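Local coordinates for protein extracellular sialidase/neuraminidase, putative (Aspergillus fumigatus, PDB 2XZI) that is a six-bladed beta-propeller sialidase that acts as a KDNase, probably hydrolysing terminal KDN residues from glycoconjugates outside the cell, at residues Asn104-Val108 against Ala184-Gly190; Tyr116-Asn122 against Arg151-Glu157; Gly204-Ile208 against Ser219-Leu223; Gly238-Arg242 against Val254-Leu259. All coordinates share one frame; numbering follows the deposited sequence.

Interaction 1: Asn104-Val108 against Ala184-Gly190; sequences NPTPV and AVGPGNG
Asn104-Val108 and Ala184-Gly190 run side by side in the same direction, and two bonds spaced two residues apart tie them: Gly188 N to Pro105 O at 3.0 Å and Gly190 N to Pro107 O at 2.9 Å. The acceptors are both proline carbonyls; Thr106 and Val108 make their backbone bonds instead to Phe118 and Tyr116 of strand 115-122. Asn104 points its side chain toward the loop. With CG beside the backbone N (chi1 -76°), its amide turns ND2 onto Val185 O at 3.0 Å. That carbonyl lies close to the amide plane, while ND2 stands tilted from the carbonyl plane of Val185. OD1 is held from elsewhere by Arg151 NH2. Thr106 folds its hydroxyl back onto Asn104 O (OG1 to O 3.0 Å), approaching from above that carbonyl plane, and its methyl CG2 lies over the Asn189-Gly190 peptide. OG1 also packs 3.3 Å from Gly186 CA, next to the cis peptide bond before Pro187. Val185 lays its two methyls around the Thr106 hydroxyl. Pro107 CD packs 3.1 Å from Gly188 O, a buried carbonyl oxygen with no hydrogen-bond partner. In this sialidase beta-propeller, the pairing fastens the strand of one blade nearest the hub to the loop that leads to strand 191-192 of the next blade. Asn104 lies about 5 Å from bound deamino-neuraminic acid, and its amide, engaged at both ends, is thereby fixed in its rotation beside the sugar pocket.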
loop_
_atom_site.group_PDB
_atom_site.type_symbol
_atom_site.label_atom_id
_atom_site.label_comp_id
_atom_site.label_asym_id
_atom_site.label_seq_id
_atom_site.Cartn_x
_atom_site.Cartn_y
_atom_site.Cartn_z
ATOM N N ASN A 104 3.841 7.404 -2.014
ATOM C CA ASN A 104 3.804 6.520 -0.839
ATOM C C ASN A 104 2.476 6.598 -0.065
ATOM O O ASN A 104 2.470 6.786 1.150
ATOM C CB ASN A 104 4.977 6.828 0.109
ATOM C CG ASN A 104 6.287 6.278 -0.389
ATOM O OD1 ASN A 104 6.843 6.768 -1.385
ATOM N ND2 ASN A 104 6.781 5.241 0.267
ATOM N N PRO A 105 1.332 6.477 -0.754
ATOM C CA PRO A 105 0.096 6.602 0.024
ATOM C C PRO A 105 0.010 5.584 1.161
ATOM O O PRO A 105 0.191 4.381 0.944
ATOM C CB PRO A 105 -1.003 6.333 -1.023
ATOM C CG PRO A 105 -0.314 5.516 -2.060
ATOM C CD PRO A 105 1.053 6.088 -2.147
ATOM N N THR A 106 -0.250 6.080 2.375
ATOM C CA THR A 106 -0.380 5.227 3.562
ATOM C C THR A 106 -1.582 5.708 4.387
ATOM O O THR A 106 -1.435 6.494 5.326
ATOM C CB THR A 106 0.923 5.207 4.389
ATOM O OG1 THR A 106 2.026 4.979 3.512
ATOM C CG2 THR A 106 0.898 4.099 5.433
ATOM N N PRO A 107 -2.778 5.226 4.030
ATOM C CA PRO A 107 -4.026 5.644 4.679
ATOM C C PRO A 107 -4.329 4.856 5.942
ATOM O O PRO A 107 -3.916 3.699 6.076
ATOM C CB PRO A 107 -5.081 5.373 3.600
ATOM C CG PRO A 107 -4.528 4.181 2.861
ATOM C CD PRO A 107 -3.039 4.446 2.800
ATOM N N VAL A 108 -5.081 5.465 6.864
ATOM C CA VAL A 108 -5.675 4.763 7.986
ATOM C C VAL A 108 -7.022 5.419 8.306
ATOM O O VAL A 108 -7.116 6.641 8.377
ATOM C CB VAL A 108 -4.730 4.724 9.227
ATOM C CG1 VAL A 108 -4.336 6.133 9.694
ATOM C CG2 VAL A 108 -5.330 3.857 10.362
ATOM N N ALA A 184 10.552 7.284 3.695
ATOM C CA ALA A 184 9.356 6.655 3.126
ATOM C C ALA A 184 8.364 6.431 4.233
ATOM O O ALA A 184 8.744 6.117 5.363
ATOM C CB ALA A 184 9.697 5.326 2.455
ATOM N N VAL A 185 7.085 6.591 3.916
ATOM C CA VAL A 185 5.998 6.097 4.776
ATOM C C VAL A 185 5.299 4.957 4.033
ATOM O O VAL A 185 5.161 5.006 2.795
ATOM C CB VAL A 185 5.013 7.220 5.198
ATOM C CG1 VAL A 185 4.353 7.891 3.974
ATOM C CG2 VAL A 185 3.992 6.710 6.222
ATOM N N GLY A 186 4.917 3.913 4.765
ATOM C CA GLY A 186 4.331 2.731 4.129
ATOM C C GLY A 186 5.196 2.241 2.972
ATOM O O GLY A 186 6.396 2.061 3.132
ATOM N N PRO A 187 4.623 2.084 1.770
ATOM C CA PRO A 187 3.255 2.425 1.406
ATOM C C PRO A 187 2.291 1.277 1.661
ATOM O O PRO A 187 2.707 0.116 1.723
ATOM C CB PRO A 187 3.373 2.682 -0.089
ATOM C CG PRO A 187 4.438 1.698 -0.553
ATOM C CD PRO A 187 5.433 1.684 0.604
ATOM N N GLY A 188 1.005 1.598 1.780
ATOM C CA GLY A 188 -0.001 0.562 1.942
ATOM C C GLY A 188 -1.076 0.979 2.914
ATOM O O GLY A 188 -2.115 1.478 2.508
ATOM N N ASN A 189 -0.844 0.772 4.206
ATOM C CA ASN A 189 -1.838 1.186 5.204
ATOM C C ASN A 189 -1.288 1.235 6.603
ATOM O O ASN A 189 -0.340 0.537 6.941
ATOM C CB ASN A 189 -3.075 0.264 5.180
ATOM C CG ASN A 189 -2.763 -1.126 5.696
ATOM O OD1 ASN A 189 -2.222 -1.965 4.974
ATOM N ND2 ASN A 189 -3.066 -1.369 6.962
ATOM N N GLY A 190 -1.928 2.068 7.411
ATOM C CA GLY A 190 -1.806 2.012 8.870
ATOM C C GLY A 190 -2.974 1.261 9.485
ATOM O O GLY A 190 -3.881 0.786 8.778
#

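Interaction 2: Tyr116-Asn122 against Arg151-Glu157; sequences YLFLSWN and RHLYLTE
Arg151 curls back over Asn122 and Ser120 at the end of an antiparallel strand pair. Its CB lies 4.0 Å from Trp121 O. The chain bends at chi2 and again at chi3, which brings CD against Asn122, 3.4 Å from OD1. NE bonds to Asp183 O, while CZ settles over Ser120 CB. NH1 bonds to Asn122 OD1 at 3.0 Å, lying in the plane of that carbonyl, and NH2 stands 3.4 Å from Ser120 CB. Ser120 CB thus covers one guanidinium face toward its rim, and Trp182 of the sugar pocket adds a cation-pi contact. These are the second and third strands of a propeller blade, and three hydrogen-bonded pairs, Leu117 with Thr156, Leu119 with Tyr154 and Trp121 with His152, stitch them together. On the Trp121 side of the sheet, the edge of the indole meets the face of the His152 imidazole in a T-shaped stack (centroids 5.1 Å apart, planes at 87°), and Tyr154 turns its edge toward the indole face in an offset edge-to-face pair. His152 is anchored by Asp170 through ND1. On the other side, Leu155, its CG anti to the backbone N, puts CD1 almost on the normal of the Phe118 ring, 3.6 Å from the centroid. A water bridges Ser120 OG (2.7 Å) and His152 O.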
loop_
_atom_site.group_PDB
_atom_site.type_symbol
_atom_site.label_atom_id
_atom_site.label_comp_id
_atom_site.label_asym_id
_atom_site.label_seq_id
_atom_site.Cartn_x
_atom_site.Cartn_y
_atom_site.Cartn_z
ATOM N N TYR A 116 -7.174 9.475 7.461
ATOM C CA TYR A 116 -5.873 10.063 7.404
ATOM C C TYR A 116 -5.092 9.454 6.254
ATOM O O TYR A 116 -5.157 8.251 6.025
ATOM C CB TYR A 116 -5.134 9.791 8.701
ATOM C CG TYR A 116 -5.523 10.617 9.907
ATOM C CD1 TYR A 116 -5.280 11.993 9.938
ATOM C CD2 TYR A 116 -6.048 10.002 11.036
ATOM C CE1 TYR A 116 -5.592 12.742 11.077
ATOM C CE2 TYR A 116 -6.359 10.738 12.166
ATOM C CZ TYR A 116 -6.123 12.100 12.165
ATOM O OH TYR A 116 -6.393 12.846 13.300
ATOM N N LEU A 117 -4.351 10.291 5.532
ATOM C CA LEU A 117 -3.473 9.804 4.479
ATOM C C LEU A 117 -2.081 10.416 4.658
ATOM O O LEU A 117 -1.866 11.612 4.433
ATOM C CB LEU A 117 -4.061 10.079 3.086
ATOM C CG LEU A 117 -3.206 9.694 1.881
ATOM C CD1 LEU A 117 -3.218 8.211 1.683
ATOM C CD2 LEU A 117 -3.788 10.364 0.661
ATOM N N PHE A 118 -1.147 9.584 5.099
ATOM C CA PHE A 118 0.254 9.984 5.115
ATOM C C PHE A 118 0.871 9.788 3.737
ATOM O O PHE A 118 0.514 8.860 3.025
ATOM C CB PHE A 118 1.032 9.171 6.157
ATOM C CG PHE A 118 0.719 9.540 7.587
ATOM C CD1 PHE A 118 -0.345 8.937 8.277
ATOM C CD2 PHE A 118 1.489 10.511 8.245
ATOM C CE1 PHE A 118 -0.642 9.310 9.607
ATOM C CE2 PHE A 118 1.193 10.882 9.574
ATOM C CZ PHE A 118 0.129 10.267 10.243
ATOM N N LEU A 119 1.790 10.681 3.371
ATOM C CA LEU A 119 2.399 10.686 2.040
ATOM C C LEU A 119 3.848 11.109 2.156
ATOM O O LEU A 119 4.192 11.821 3.094
ATOM C CB LEU A 119 1.728 11.725 1.120
ATOM C CG LEU A 119 0.237 11.666 0.875
ATOM C CD1 LEU A 119 -0.264 12.944 0.199
ATOM C CD2 LEU A 119 -0.079 10.466 0.017
ATOM N N SER A 120 4.665 10.696 1.193
ATOM C CA SER A 120 6.018 11.199 1.022
ATOM C C SER A 120 6.051 12.188 -0.150
ATOM O O SER A 120 5.227 12.104 -1.079
ATOM C CB SER A 120 6.970 10.030 0.743
ATOM O OG SER A 120 7.040 9.122 1.843
ATOM N N TRP A 121 6.989 13.139 -0.086
ATOM C CA TRP A 121 7.199 14.101 -1.159
ATOM C C TRP A 121 8.691 14.269 -1.376
ATOM O O TRP A 121 9.474 14.199 -0.414
ATOM C CB TRP A 121 6.605 15.451 -0.747
ATOM C CG TRP A 121 6.848 16.550 -1.715
ATOM C CD1 TRP A 121 6.036 16.891 -2.750
ATOM C CD2 TRP A 121 7.952 17.474 -1.739
ATOM N NE1 TRP A 121 6.561 17.957 -3.431
ATOM C CE2 TRP A 121 7.737 18.338 -2.836
ATOM C CE3 TRP A 121 9.113 17.643 -0.957
ATOM C CZ2 TRP A 121 8.633 19.372 -3.172
ATOM C CZ3 TRP A 121 10.012 18.674 -1.302
ATOM C CH2 TRP A 121 9.758 19.515 -2.398
ATOM N N ASN A 122 9.083 14.517 -2.618
ATOM C CA ASN A 122 10.393 15.103 -2.924
ATOM C C ASN A 122 10.261 16.085 -4.070
ATOM O O ASN A 122 9.279 16.051 -4.835
ATOM C CB ASN A 122 11.499 14.055 -3.205
ATOM C CG ASN A 122 11.135 13.090 -4.308
ATOM O OD1 ASN A 122 10.666 11.982 -4.049
ATOM N ND2 ASN A 122 11.337 13.510 -5.560
ATOM N N ARG A 151 13.526 14.002 1.498
ATOM C CA ARG A 151 12.166 13.486 1.446
ATOM C C ARG A 151 11.361 14.035 2.624
ATOM O O ARG A 151 11.799 13.966 3.786
ATOM C CB ARG A 151 12.184 11.962 1.417
ATOM C CG ARG A 151 12.716 11.416 0.102
ATOM C CD ARG A 151 11.585 11.132 -0.873
ATOM N NE ARG A 151 10.910 9.891 -0.497
ATOM C CZ ARG A 151 9.899 9.345 -1.162
ATOM N NH1 ARG A 151 9.383 9.961 -2.223
ATOM N NH2 ARG A 151 9.400 8.195 -0.738
ATOM N N HIS A 152 10.193 14.591 2.317
ATOM C CA HIS A 152 9.271 15.142 3.331
ATOM C C HIS A 152 8.162 14.159 3.624
ATOM O O HIS A 152 7.918 13.256 2.836
ATOM C CB HIS A 152 8.663 16.467 2.851
ATOM C CG HIS A 152 9.647 17.590 2.786
ATOM N ND1 HIS A 152 9.427 18.800 3.410
ATOM C CD2 HIS A 152 10.851 17.694 2.172
ATOM C CE1 HIS A 152 10.461 19.594 3.202
ATOM N NE2 HIS A 152 11.332 18.955 2.444
ATOM N N LEU A 153 7.523 14.344 4.773
ATOM C CA LEU A 153 6.388 13.561 5.209
ATOM C C LEU A 153 5.224 14.510 5.377
ATOM O O LEU A 153 5.300 15.479 6.146
ATOM C CB LEU A 153 6.696 12.860 6.542
ATOM C CG LEU A 153 5.535 12.039 7.119
ATOM C CD1 LEU A 153 5.437 10.734 6.357
ATOM C CD2 LEU A 153 5.752 11.755 8.562
ATOM N N TYR A 154 4.162 14.248 4.624
ATOM C CA TYR A 154 2.958 15.052 4.623
ATOM C C TYR A 154 1.760 14.288 5.154
ATOM O O TYR A 154 1.706 13.057 5.071
ATOM C CB TYR A 154 2.682 15.489 3.197
ATOM C CG TYR A 154 3.404 16.759 2.786
ATOM C CD1 TYR A 154 4.691 16.724 2.230
ATOM C CD2 TYR A 154 2.792 17.998 2.931
ATOM C CE1 TYR A 154 5.327 17.897 1.824
ATOM C CE2 TYR A 154 3.438 19.176 2.523
ATOM C CZ TYR A 154 4.695 19.121 1.989
ATOM O OH TYR A 154 5.313 20.293 1.588
ATOM N N LEU A 155 0.787 15.029 5.670
ATOM C CA LEU A 155 -0.472 14.445 6.114
ATOM C C LEU A 155 -1.651 15.226 5.569
ATOM O O LEU A 155 -1.723 16.445 5.724
ATOM C CB LEU A 155 -0.533 14.406 7.646
ATOM C CG LEU A 155 -1.810 13.834 8.261
ATOM C CD1 LEU A 155 -1.991 12.333 7.953
ATOM C CD2 LEU A 155 -1.830 14.083 9.773
ATOM N N THR A 156 -2.567 14.511 4.926
ATOM C CA THR A 156 -3.866 15.072 4.562
ATOM C C THR A 156 -4.947 14.193 5.186
ATOM O O THR A 156 -4.682 13.062 5.626
ATOM C CB THR A 156 -4.013 15.194 3.029
ATOM O OG1 THR A 156 -5.343 15.635 2.710
ATOM C CG2 THR A 156 -3.755 13.864 2.338
ATOM N N GLU A 157 -6.161 14.721 5.276
ATOM C CA GLU A 157 -7.266 13.907 5.757
ATOM C C GLU A 157 -8.567 14.303 5.094
ATOM O O GLU A 157 -8.672 15.380 4.506
ATOM C CB GLU A 157 -7.377 13.933 7.286
ATOM C CG GLU A 157 -7.788 15.268 7.882
ATOM C CD GLU A 157 -6.665 16.280 7.922
ATOM O OE1 GLU A 157 -5.527 15.898 8.275
ATOM O OE2 GLU A 157 -6.922 17.463 7.624
HETATM O O HOH W 1 8.459 10.561 3.669
#

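Interaction 3: Gly204-Ile208 against Ser219-Leu223; sequences GRNII and SVQRL. With NO2 (nitrite ion), chain H.
Gly204 O receives Leu223 N at 3.0 Å, from above its carbonyl plane, where the pair of antiparallel strands begins. Arg205 follows, with CA set against Gln221 O and the aliphatic part of its side chain against Val220, CD lying 3.8 Å from CG1. CG stands between the backbone N and the carbonyl carbon (chi1 73°), and the chain then runs extended, carrying NH1 to a salt bridge with Asp183. Asn206 pairs doubly with Gln221: their backbones exchange two hydrogen bonds, and the side chains, lying alongside each other, add ND2 to OE1 at 2.8 Å. OE1 is close to the amide plane of Asn206, although the two amides are turned 53° apart. Leu223 CD1 packs against the Asn206 amide, whose OD1 accepts from Arg242 NH1. The Gln221 chain is extended up to its carboxamide, whose NE2 bonds to Thr258 O. Ile207 lies on the other side of the sheet and packs on Leu153 of the preceding blade. Ile208 closes the ladder, giving its N to Ser219 O at 2.9 Å, and its CB touches Ser219 OG. A water donates to both Ile208 O and Ser219 OG. This beta hairpin, strands 205-210 and 217-222, forms the outer half of a propeller blade. At its rim, Ser219 OG donates to nitrite O2 at 3.0 Å, with Gln221 CB alongside the ion and Arg210 as a second donor. A hydroxyl and an arginine thus suit this surface site to a small anion, here probably one from the crystallisation liquor.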
loop_
_atom_site.group_PDB
_atom_site.type_symbol
_atom_site.label_atom_id
_atom_site.label_comp_id
_atom_site.label_asym_id
_atom_site.label_seq_id
_atom_site.Cartn_x
_atom_site.Cartn_y
_atom_site.Cartn_z
ATOM N N GLY A 204 12.321 2.952 9.202
ATOM C CA GLY A 204 13.038 2.970 10.489
ATOM C C GLY A 204 12.194 3.283 11.721
ATOM O O GLY A 204 12.752 3.498 12.801
ATOM N N ARG A 205 10.863 3.318 11.606
ATOM C CA ARG A 205 10.044 3.827 12.710
ATOM C C ARG A 205 8.576 3.549 12.479
ATOM O O ARG A 205 8.157 3.344 11.334
ATOM C CB ARG A 205 10.256 5.336 12.852
ATOM C CG ARG A 205 9.600 6.195 11.763
ATOM C CD ARG A 205 10.367 7.503 11.633
ATOM N NE ARG A 205 9.741 8.520 10.780
ATOM C CZ ARG A 205 9.800 8.580 9.449
ATOM N NH1 ARG A 205 10.383 7.626 8.734
ATOM N NH2 ARG A 205 9.249 9.623 8.832
ATOM N N ASN A 206 7.802 3.525 13.562
ATOM C CA ASN A 206 6.344 3.655 13.466
ATOM C C ASN A 206 5.947 5.066 13.862
ATOM O O ASN A 206 6.583 5.687 14.722
ATOM C CB ASN A 206 5.628 2.688 14.400
ATOM C CG ASN A 206 5.850 1.249 14.051
ATOM O OD1 ASN A 206 5.846 0.864 12.884
ATOM N ND2 ASN A 206 5.984 0.417 15.083
ATOM N N ILE A 207 4.896 5.569 13.237
ATOM C CA ILE A 207 4.266 6.812 13.673
ATOM C C ILE A 207 3.040 6.407 14.481
ATOM O O ILE A 207 2.219 5.619 14.021
ATOM C CB ILE A 207 3.886 7.686 12.462
ATOM C CG1 ILE A 207 5.157 8.163 11.765
ATOM C CG2 ILE A 207 3.065 8.899 12.898
ATOM C CD1 ILE A 207 4.965 8.583 10.327
ATOM N N ILE A 208 2.938 6.911 15.704
ATOM C CA ILE A 208 1.862 6.522 16.592
ATOM C C ILE A 208 0.915 7.686 16.802
ATOM O O ILE A 208 1.355 8.810 17.098
ATOM C CB ILE A 208 2.410 6.096 17.975
ATOM C CG1 ILE A 208 3.650 5.191 17.836
ATOM C CG2 ILE A 208 1.294 5.498 18.832
ATOM C CD1 ILE A 208 3.434 3.851 17.093
ATOM N N SER A 219 3.421 10.798 17.490
ATOM C CA SER A 219 4.788 10.673 18.001
ATOM C C SER A 219 5.517 9.591 17.210
ATOM O O SER A 219 4.895 8.862 16.418
ATOM C CB SER A 219 4.776 10.348 19.489
ATOM O OG SER A 219 4.138 9.123 19.721
ATOM N N VAL A 220 6.829 9.504 17.398
ATOM C CA VAL A 220 7.644 8.544 16.663
ATOM C C VAL A 220 8.168 7.450 17.581
ATOM O O VAL A 220 8.752 7.737 18.638
ATOM C CB VAL A 220 8.843 9.229 15.985
ATOM C CG1 VAL A 220 9.734 8.191 15.299
ATOM C CG2 VAL A 220 8.377 10.285 15.000
ATOM N N GLN A 221 7.974 6.209 17.164
ATOM C CA GLN A 221 8.576 5.056 17.809
ATOM C C GLN A 221 9.716 4.564 16.922
ATOM O O GLN A 221 9.483 3.964 15.850
ATOM C CB GLN A 221 7.535 3.960 18.024
ATOM C CG GLN A 221 8.122 2.694 18.609
ATOM C CD GLN A 221 7.114 1.565 18.708
ATOM O OE1 GLN A 221 6.372 1.283 17.763
ATOM N NE2 GLN A 221 7.113 0.873 19.844
ATOM N N ARG A 222 10.949 4.849 17.320
ATOM C CA ARG A 222 12.102 4.425 16.519
ATOM C C ARG A 222 12.306 2.922 16.628
ATOM O O ARG A 222 12.115 2.335 17.693
ATOM C CB ARG A 222 13.386 5.149 16.939
ATOM C CG ARG A 222 13.362 6.671 16.794
ATOM C CD ARG A 222 13.280 7.126 15.333
ATOM N NE ARG A 222 14.522 6.942 14.572
ATOM C CZ ARG A 222 15.555 7.793 14.590
ATOM N NH1 ARG A 222 15.550 8.864 15.371
ATOM N NH2 ARG A 222 16.607 7.559 13.841
ATOM N N LEU A 223 12.673 2.313 15.507
ATOM C CA LEU A 223 12.887 0.874 15.428
ATOM C C LEU A 223 14.238 0.517 14.882
ATOM O O LEU A 223 14.541 0.836 13.729
ATOM C CB LEU A 223 11.864 0.213 14.508
ATOM C CG LEU A 223 10.395 0.428 14.819
ATOM C CD1 LEU A 223 9.542 -0.006 13.610
ATOM C CD2 LEU A 223 10.002 -0.297 16.094
HETATM N N NO2 H . 6.084 5.648 21.229
HETATM O O1 NO2 H . 5.251 4.513 21.620
HETATM O O2 NO2 H . 5.298 6.884 21.280
HETATM O O HOH W 2 1.366 9.537 20.039
#

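Interaction 4: Gly238-Arg242 against Val254-Leu259; sequences GKLYR and VARGTL. With GOL (glycerol), chain F.
Leu240 N meets Gly257 O at 2.7 Å, the shortest polar bond between the two strands, and Gly257 N returns one to Leu240 O. Arg242 and Ala255 repeat the exchange two residues on, with Arg242 N lined up on Ala255 O at 2.8 Å. Tyr241, between these pairs, meets Val254 and Arg256. Its CG, anti to the backbone N (chi1 167°), lays the ring across Val254, so that CE2 meets CG1 at 3.5 Å. The extended Arg256 runs alongside and brings NH2 to the ring edge, 3.7 Å from CE2, with the guanidinium plane turned 65° from the ring. Beyond the ladder Leu240 CD1 touches Leu259 CD2 at 4.0 Å. A glycerol molecule, probably from the crystallisation liquor, bridges the ends of the segments: Leu259 N donates to its O2 at 2.9 Å, and its O1 donates to Gly238 O. Strands 240-244 and 250-258 form a beta hairpin inside a propeller blade. Arg242 CB sits by Ala255 O, but its guanidinium leads off to Asp244 and the Arg205 carbonyl. The tyrosine ring meets Arg256 at its rim, where CH groups carry slight positive charge, so this is packing and not a cation-pi stack; Arg256 NE bonds to Asp314 O, so the arginine's polar anchoring comes at least partly from outside the hairpin.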
loop_
_atom_site.group_PDB
_atom_site.type_symbol
_atom_site.label_atom_id
_atom_site.label_comp_id
_atom_site.label_asym_id
_atom_site.label_seq_id
_atom_site.Cartn_x
_atom_site.Cartn_y
_atom_site.Cartn_z
ATOM N N GLY A 238 -2.727 -9.580 20.320
ATOM C CA GLY A 238 -2.813 -8.151 20.654
ATOM C C GLY A 238 -1.487 -7.412 20.519
ATOM O O GLY A 238 -1.431 -6.185 20.653
ATOM N N LYS A 239 -0.422 -8.161 20.243
ATOM C CA LYS A 239 0.905 -7.591 20.046
ATOM C C LYS A 239 1.027 -6.977 18.638
ATOM O O LYS A 239 0.157 -7.204 17.783
ATOM C CB LYS A 239 1.983 -8.639 20.313
ATOM C CG LYS A 239 1.978 -9.135 21.779
ATOM C CD LYS A 239 3.380 -9.527 22.227
ATOM C CE LYS A 239 3.419 -9.858 23.722
ATOM N NZ LYS A 239 4.801 -10.192 24.207
ATOM N N LEU A 240 2.080 -6.190 18.420
ATOM C CA LEU A 240 2.363 -5.594 17.105
ATOM C C LEU A 240 3.348 -6.454 16.348
ATOM O O LEU A 240 4.192 -7.138 16.935
ATOM C CB LEU A 240 2.946 -4.182 17.245
ATOM C CG LEU A 240 2.084 -3.133 17.958
ATOM C CD1 LEU A 240 2.798 -1.789 18.073
ATOM C CD2 LEU A 240 0.735 -2.973 17.261
ATOM N N TYR A 241 3.263 -6.372 15.024
ATOM C CA TYR A 241 4.053 -7.203 14.124
ATOM C C TYR A 241 4.440 -6.321 12.947
ATOM O O TYR A 241 3.550 -5.830 12.243
ATOM C CB TYR A 241 3.172 -8.393 13.696
ATOM C CG TYR A 241 3.586 -9.282 12.530
ATOM C CD1 TYR A 241 3.245 -8.944 11.222
ATOM C CD2 TYR A 241 4.228 -10.501 12.740
ATOM C CE1 TYR A 241 3.563 -9.774 10.161
ATOM C CE2 TYR A 241 4.560 -11.338 11.672
ATOM C CZ TYR A 241 4.219 -10.968 10.387
ATOM O OH TYR A 241 4.545 -11.780 9.313
ATOM N N ARG A 242 5.748 -6.089 12.770
ATOM C CA ARG A 242 6.269 -5.425 11.579
ATOM C C ARG A 242 6.746 -6.485 10.603
ATOM O O ARG A 242 7.430 -7.442 10.992
ATOM C CB ARG A 242 7.443 -4.484 11.889
ATOM C CG ARG A 242 7.079 -3.104 12.429
ATOM C CD ARG A 242 6.658 -2.085 11.332
ATOM N NE ARG A 242 7.702 -1.750 10.352
ATOM C CZ ARG A 242 8.148 -0.519 10.074
ATOM N NH1 ARG A 242 7.661 0.547 10.696
ATOM N NH2 ARG A 242 9.097 -0.347 9.154
ATOM N N VAL A 254 10.922 -9.667 9.771
ATOM C CA VAL A 254 9.845 -9.606 10.756
ATOM C C VAL A 254 10.356 -9.227 12.140
ATOM O O VAL A 254 11.407 -9.708 12.578
ATOM C CB VAL A 254 9.029 -10.956 10.807
ATOM C CG1 VAL A 254 8.078 -11.010 11.995
ATOM C CG2 VAL A 254 8.265 -11.153 9.501
ATOM N N ALA A 255 9.620 -8.349 12.817
ATOM C CA ALA A 255 9.856 -8.068 14.228
ATOM C C ALA A 255 8.532 -7.957 14.950
ATOM O O ALA A 255 7.510 -7.580 14.341
ATOM C CB ALA A 255 10.663 -6.801 14.400
ATOM N N ARG A 256 8.543 -8.278 16.249
ATOM C CA ARG A 256 7.336 -8.240 17.083
ATOM C C ARG A 256 7.559 -7.338 18.279
ATOM O O ARG A 256 8.693 -7.191 18.754
ATOM C CB ARG A 256 6.922 -9.646 17.520
ATOM C CG ARG A 256 6.406 -10.459 16.364
ATOM C CD ARG A 256 6.209 -11.938 16.749
ATOM N NE ARG A 256 5.757 -12.726 15.606
ATOM C CZ ARG A 256 6.565 -13.303 14.717
ATOM N NH1 ARG A 256 7.887 -13.203 14.832
ATOM N NH2 ARG A 256 6.048 -13.987 13.709
ATOM N N GLY A 257 6.492 -6.692 18.733
ATOM C CA GLY A 257 6.614 -5.760 19.831
ATOM C C GLY A 257 5.291 -5.229 20.308
ATOM O O GLY A 257 4.218 -5.835 20.081
ATOM N N THR A 258 5.384 -4.116 21.019
ATOM C CA THR A 258 4.223 -3.401 21.537
ATOM C C THR A 258 4.558 -1.911 21.412
ATOM O O THR A 258 5.639 -1.550 20.926
ATOM C CB THR A 258 3.972 -3.723 23.023
ATOM O OG1 THR A 258 5.056 -3.198 23.792
ATOM C CG2 THR A 258 3.852 -5.242 23.285
ATOM N N LEU A 259 3.655 -1.054 21.871
ATOM C CA LEU A 259 3.949 0.384 21.915
ATOM C C LEU A 259 5.111 0.768 22.838
ATOM O O LEU A 259 5.614 1.886 22.774
ATOM C CB LEU A 259 2.697 1.185 22.266
ATOM C CG LEU A 259 1.602 1.197 21.196
ATOM C CD1 LEU A 259 0.425 1.996 21.690
ATOM C CD2 LEU A 259 2.124 1.761 19.875
HETATM C C1 GOL F . 0.165 -4.032 22.768
HETATM O O1 GOL F . 0.716 -4.192 21.478
HETATM C C2 GOL F . -0.074 -2.553 23.070
HETATM O O2 GOL F . 1.115 -1.811 22.934
HETATM C C3 GOL F . -1.162 -1.976 22.177
HETATM O O3 GOL F . -2.366 -2.692 22.366
#

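In the fold
Along the chain interaction 2 falls between the two segments of interaction 1, and interactions 3 and 4 follow in series. Strands 101-109 and 115-122 are neighbours in one blade, so interactions 1 and 2 lie about 9 Å apart between centres, the first close to the propeller hub. Interaction 3 belongs to the next blade, about 15 Å from interaction 2, and meets it through Leu153 and Ile207. Interaction 4, in the blade after that, lies about 12 Å from interaction 3, and Arg242 joins the two blades. Three consecutive blades are thus joined around the axis, with interactions 1 and 2 nearest the bound sugar.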